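Local coordinates for protein lysine/ornithine decarboxylase (PDB 2PLJ) that decarboxylates lysine and ornithine, probably through a pyridoxal phosphate cofactor held in its beta/alpha barrel, at residues 218-230 and 264-278. Numbering follows the deposited sequence.
Sequences QTTNPNKYVEAIH and VMPIDQFCAPINEAL
T220 O and M265 N are joined through one water, which donates to T220 O at 2.9 Å and accepts from M265 N. The M265 methyl CE also lies beside T220 O and meets P222 CD. A second water links H230 ND1 to A277 O, so water bridges the contact near both ends. No direct hydrogen bond crosses between the segments.

Between the waters the packing is apolar. F270 has CG anti to its backbone nitrogen (chi1 -169°), which carries the ring across to 218-230. P222 CB sits over the centre of one face of the F270 ring, 4.0 Å from its centroid, as a CH-pi contact. The ring edge faces T220 O. T219 O is 3.2 Å from F270 CZ and is buried with no polar partner. I274 CD1 covers one face of the Y225 ring, while Y225 OH bonds to G254 O.

Farther along, I229 CG2 packs on A277 CB at 3.8 Å, and I229 CD1 touches both I274 CG2 and L278 CD2. Helices 223-230 and 267-278 run nearly parallel, 11° apart, as neighbours outside the parallel strands of the barrel. Q218, beside V264, touches the bound cofactor adduct. The chemistry implies helix pairing by apolar packing, with one water-mediated link near each end and T219 O left without a polar partner.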
# COMPACT_ATOMS: atom_id res chain seq x y z
N GLN A 218 -8.08 -17.53 0.33
CA GLN A 218 -7.47 -18.46 1.31
C GLN A 218 -8.58 -19.15 2.13
O GLN A 218 -8.61 -19.09 3.35
CB GLN A 218 -6.45 -17.72 2.21
CG GLN A 218 -5.59 -18.61 3.12
CD GLN A 218 -4.55 -19.48 2.38
OE1 GLN A 218 -4.41 -19.45 1.15
NE2 GLN A 218 -3.78 -20.23 3.17
N THR A 219 -9.53 -19.73 1.40
CA THR A 219 -10.62 -20.49 2.03
C THR A 219 -10.07 -21.86 2.36
O THR A 219 -9.62 -22.58 1.46
CB THR A 219 -11.81 -20.61 1.06
OG1 THR A 219 -12.47 -19.35 0.96
CG2 THR A 219 -12.83 -21.65 1.58
N THR A 220 -10.17 -22.25 3.63
CA THR A 220 -9.56 -23.51 4.09
C THR A 220 -10.59 -24.64 4.22
O THR A 220 -10.21 -25.81 4.34
CB THR A 220 -8.79 -23.31 5.39
OG1 THR A 220 -9.66 -22.71 6.38
CG2 THR A 220 -7.52 -22.44 5.13
N ASN A 221 -11.87 -24.26 4.20
CA ASN A 221 -12.99 -25.22 4.28
C ASN A 221 -13.70 -25.34 2.93
O ASN A 221 -14.42 -24.42 2.52
CB ASN A 221 -14.00 -24.79 5.35
CG ASN A 221 -15.12 -25.82 5.54
OD1 ASN A 221 -15.23 -26.80 4.80
ND2 ASN A 221 -15.95 -25.61 6.57
N PRO A 222 -13.51 -26.49 2.24
CA PRO A 222 -14.16 -26.63 0.94
C PRO A 222 -15.69 -26.71 0.98
O PRO A 222 -16.32 -26.58 -0.07
CB PRO A 222 -13.55 -27.93 0.41
CG PRO A 222 -13.20 -28.72 1.61
CD PRO A 222 -12.74 -27.69 2.61
N ASN A 223 -16.28 -26.94 2.16
CA ASN A 223 -17.74 -26.95 2.28
C ASN A 223 -18.39 -25.63 1.83
O ASN A 223 -19.53 -25.64 1.38
CB ASN A 223 -18.20 -27.33 3.69
CG ASN A 223 -19.71 -27.61 3.75
OD1 ASN A 223 -20.23 -28.44 3.00
ND2 ASN A 223 -20.41 -26.92 4.65
N LYS A 224 -17.66 -24.52 1.94
CA LYS A 224 -18.14 -23.24 1.37
C LYS A 224 -18.47 -23.36 -0.12
O LYS A 224 -19.54 -22.90 -0.57
CB LYS A 224 -17.13 -22.10 1.59
CG LYS A 224 -16.92 -21.79 3.07
CD LYS A 224 -16.20 -20.47 3.24
CE LYS A 224 -15.97 -20.20 4.71
NZ LYS A 224 -15.18 -18.96 4.93
N TYR A 225 -17.57 -24.00 -0.87
CA TYR A 225 -17.81 -24.25 -2.29
C TYR A 225 -19.01 -25.16 -2.52
O TYR A 225 -19.87 -24.89 -3.38
CB TYR A 225 -16.58 -24.86 -2.96
CG TYR A 225 -15.38 -23.92 -2.99
CD1 TYR A 225 -15.13 -23.07 -4.08
CD2 TYR A 225 -14.49 -23.89 -1.91
CE1 TYR A 225 -14.00 -22.19 -4.11
CE2 TYR A 225 -13.36 -23.01 -1.91
CZ TYR A 225 -13.12 -22.20 -3.02
OH TYR A 225 -12.04 -21.37 -3.00
N VAL A 226 -19.05 -26.25 -1.76
CA VAL A 226 -20.14 -27.23 -1.90
C VAL A 226 -21.51 -26.56 -1.72
O VAL A 226 -22.39 -26.73 -2.55
CB VAL A 226 -19.95 -28.39 -0.89
CG1 VAL A 226 -21.12 -29.37 -0.98
CG2 VAL A 226 -18.61 -29.09 -1.16
N GLU A 227 -21.68 -25.79 -0.64
CA GLU A 227 -22.97 -25.15 -0.35
C GLU A 227 -23.35 -24.17 -1.45
O GLU A 227 -24.53 -24.11 -1.84
CB GLU A 227 -22.98 -24.43 1.00
CG GLU A 227 -22.80 -25.30 2.25
CD GLU A 227 -23.14 -24.55 3.54
OE1 GLU A 227 -22.96 -23.30 3.59
OE2 GLU A 227 -23.57 -25.20 4.52
N ALA A 228 -22.36 -23.40 -1.92
CA ALA A 228 -22.56 -22.46 -3.02
C ALA A 228 -22.99 -23.18 -4.29
O ALA A 228 -23.91 -22.73 -4.98
CB ALA A 228 -21.27 -21.63 -3.27
N ILE A 229 -22.34 -24.29 -4.59
CA ILE A 229 -22.65 -25.05 -5.81
C ILE A 229 -24.09 -25.60 -5.78
O ILE A 229 -24.86 -25.45 -6.76
CB ILE A 229 -21.61 -26.17 -6.05
CG1 ILE A 229 -20.24 -25.54 -6.41
CG2 ILE A 229 -22.09 -27.12 -7.16
CD1 ILE A 229 -19.04 -26.49 -6.27
N HIS A 230 -24.48 -26.16 -4.63
CA HIS A 230 -25.86 -26.62 -4.46
C HIS A 230 -26.84 -25.46 -4.67
O HIS A 230 -27.81 -25.61 -5.39
CB HIS A 230 -26.10 -27.20 -3.07
CG HIS A 230 -25.38 -28.48 -2.80
ND1 HIS A 230 -25.14 -29.44 -3.76
CD2 HIS A 230 -24.89 -28.99 -1.64
CE1 HIS A 230 -24.52 -30.47 -3.22
NE2 HIS A 230 -24.35 -30.22 -1.93
N VAL A 264 -2.26 -26.36 5.08
CA VAL A 264 -3.63 -26.36 4.57
C VAL A 264 -3.91 -27.69 3.87
O VAL A 264 -2.98 -28.44 3.57
CB VAL A 264 -3.93 -25.17 3.60
CG1 VAL A 264 -3.58 -23.82 4.27
CG2 VAL A 264 -3.19 -25.34 2.25
N MET A 265 -5.19 -27.98 3.63
CA MET A 265 -5.56 -29.22 2.98
C MET A 265 -4.92 -29.31 1.59
O MET A 265 -5.00 -28.35 0.82
CB MET A 265 -7.08 -29.28 2.84
CG MET A 265 -7.68 -30.64 2.96
SD MET A 265 -9.45 -30.48 2.70
CE MET A 265 -9.90 -29.40 4.05
N PRO A 266 -4.27 -30.45 1.28
CA PRO A 266 -3.75 -30.71 -0.07
C PRO A 266 -4.82 -30.49 -1.14
O PRO A 266 -6.00 -30.80 -0.91
CB PRO A 266 -3.36 -32.18 -0.01
CG PRO A 266 -2.99 -32.40 1.44
CD PRO A 266 -3.98 -31.57 2.21
N ILE A 267 -4.41 -29.98 -2.30
CA ILE A 267 -5.39 -29.49 -3.29
C ILE A 267 -6.36 -30.60 -3.78
O ILE A 267 -7.55 -30.32 -3.98
CB ILE A 267 -4.73 -28.69 -4.45
CG1 ILE A 267 -5.79 -27.89 -5.22
CG2 ILE A 267 -3.87 -29.60 -5.37
CD1 ILE A 267 -6.57 -26.88 -4.37
N ASP A 268 -5.86 -31.83 -3.99
CA ASP A 268 -6.76 -32.95 -4.41
C ASP A 268 -7.86 -33.21 -3.41
O ASP A 268 -9.04 -33.35 -3.78
CB ASP A 268 -6.03 -34.28 -4.66
CG ASP A 268 -5.00 -34.19 -5.73
OD1 ASP A 268 -5.14 -33.32 -6.61
OD2 ASP A 268 -4.06 -35.01 -5.70
N GLN A 269 -7.47 -33.28 -2.13
CA GLN A 269 -8.41 -33.54 -1.04
C GLN A 269 -9.39 -32.38 -0.88
O GLN A 269 -10.61 -32.61 -0.68
CB GLN A 269 -7.67 -33.78 0.26
CG GLN A 269 -6.92 -35.09 0.30
CD GLN A 269 -5.94 -35.12 1.44
OE1 GLN A 269 -6.18 -34.55 2.52
NE2 GLN A 269 -4.80 -35.78 1.22
N PHE A 270 -8.86 -31.16 -1.00
CA PHE A 270 -9.67 -29.95 -0.98
C PHE A 270 -10.75 -29.97 -2.03
O PHE A 270 -11.90 -29.69 -1.72
CB PHE A 270 -8.79 -28.71 -1.16
CG PHE A 270 -9.50 -27.42 -0.89
CD1 PHE A 270 -9.50 -26.88 0.41
CD2 PHE A 270 -10.14 -26.73 -1.93
CE1 PHE A 270 -10.12 -25.66 0.68
CE2 PHE A 270 -10.76 -25.51 -1.69
CZ PHE A 270 -10.75 -24.95 -0.39
N CYS A 271 -10.39 -30.37 -3.25
CA CYS A 271 -11.32 -30.29 -4.39
C CYS A 271 -12.28 -31.48 -4.51
O CYS A 271 -13.25 -31.40 -5.26
CB CYS A 271 -10.58 -30.06 -5.69
SG CYS A 271 -9.77 -28.42 -5.72
N ALA A 272 -11.95 -32.58 -3.84
CA ALA A 272 -12.79 -33.81 -3.84
C ALA A 272 -14.29 -33.51 -3.63
O ALA A 272 -15.12 -33.88 -4.49
CB ALA A 272 -12.24 -34.85 -2.82
N PRO A 273 -14.67 -32.84 -2.50
CA PRO A 273 -16.11 -32.54 -2.29
C PRO A 273 -16.66 -31.54 -3.29
O PRO A 273 -17.85 -31.58 -3.60
CB PRO A 273 -16.17 -31.94 -0.87
CG PRO A 273 -14.78 -31.67 -0.46
CD PRO A 273 -13.84 -32.41 -1.36
N ILE A 274 -15.79 -30.67 -3.81
CA ILE A 274 -16.17 -29.73 -4.87
C ILE A 274 -16.57 -30.52 -6.13
O ILE A 274 -17.68 -30.33 -6.67
CB ILE A 274 -15.01 -28.73 -5.19
CG1 ILE A 274 -14.58 -27.97 -3.91
CG2 ILE A 274 -15.47 -27.78 -6.27
CD1 ILE A 274 -13.51 -26.90 -4.14
N ASN A 275 -15.68 -31.40 -6.58
CA ASN A 275 -15.97 -32.27 -7.71
C ASN A 275 -17.28 -33.04 -7.56
O ASN A 275 -18.03 -33.19 -8.53
CB ASN A 275 -14.81 -33.25 -7.95
CG ASN A 275 -13.54 -32.54 -8.44
OD1 ASN A 275 -12.41 -32.98 -8.16
ND2 ASN A 275 -13.73 -31.44 -9.16
N GLU A 276 -17.55 -33.50 -6.35
CA GLU A 276 -18.79 -34.24 -6.09
C GLU A 276 -20.03 -33.37 -6.25
O GLU A 276 -21.01 -33.79 -6.86
CB GLU A 276 -18.76 -34.84 -4.69
CG GLU A 276 -17.70 -35.90 -4.52
CD GLU A 276 -17.58 -36.37 -3.08
OE1 GLU A 276 -18.63 -36.62 -2.44
OE2 GLU A 276 -16.43 -36.47 -2.59
N ALA A 277 -19.97 -32.15 -5.71
CA ALA A 277 -21.08 -31.20 -5.84
C ALA A 277 -21.33 -30.82 -7.31
O ALA A 277 -22.47 -30.75 -7.76
CB ALA A 277 -20.85 -29.97 -4.97
N LEU A 278 -20.24 -30.66 -8.06
CA LEU A 278 -20.32 -30.29 -9.46
C LEU A 278 -20.97 -31.37 -10.30
O LEU A 278 -21.68 -31.06 -11.28
CB LEU A 278 -18.91 -30.00 -10.00
CG LEU A 278 -18.26 -28.71 -9.48
CD1 LEU A 278 -16.83 -28.59 -10.02
CD2 LEU A 278 -19.07 -27.48 -9.90
O HOH W 1 -7.31 -26.26 4.52
O HOH W 2 -24.66 -29.30 -6.54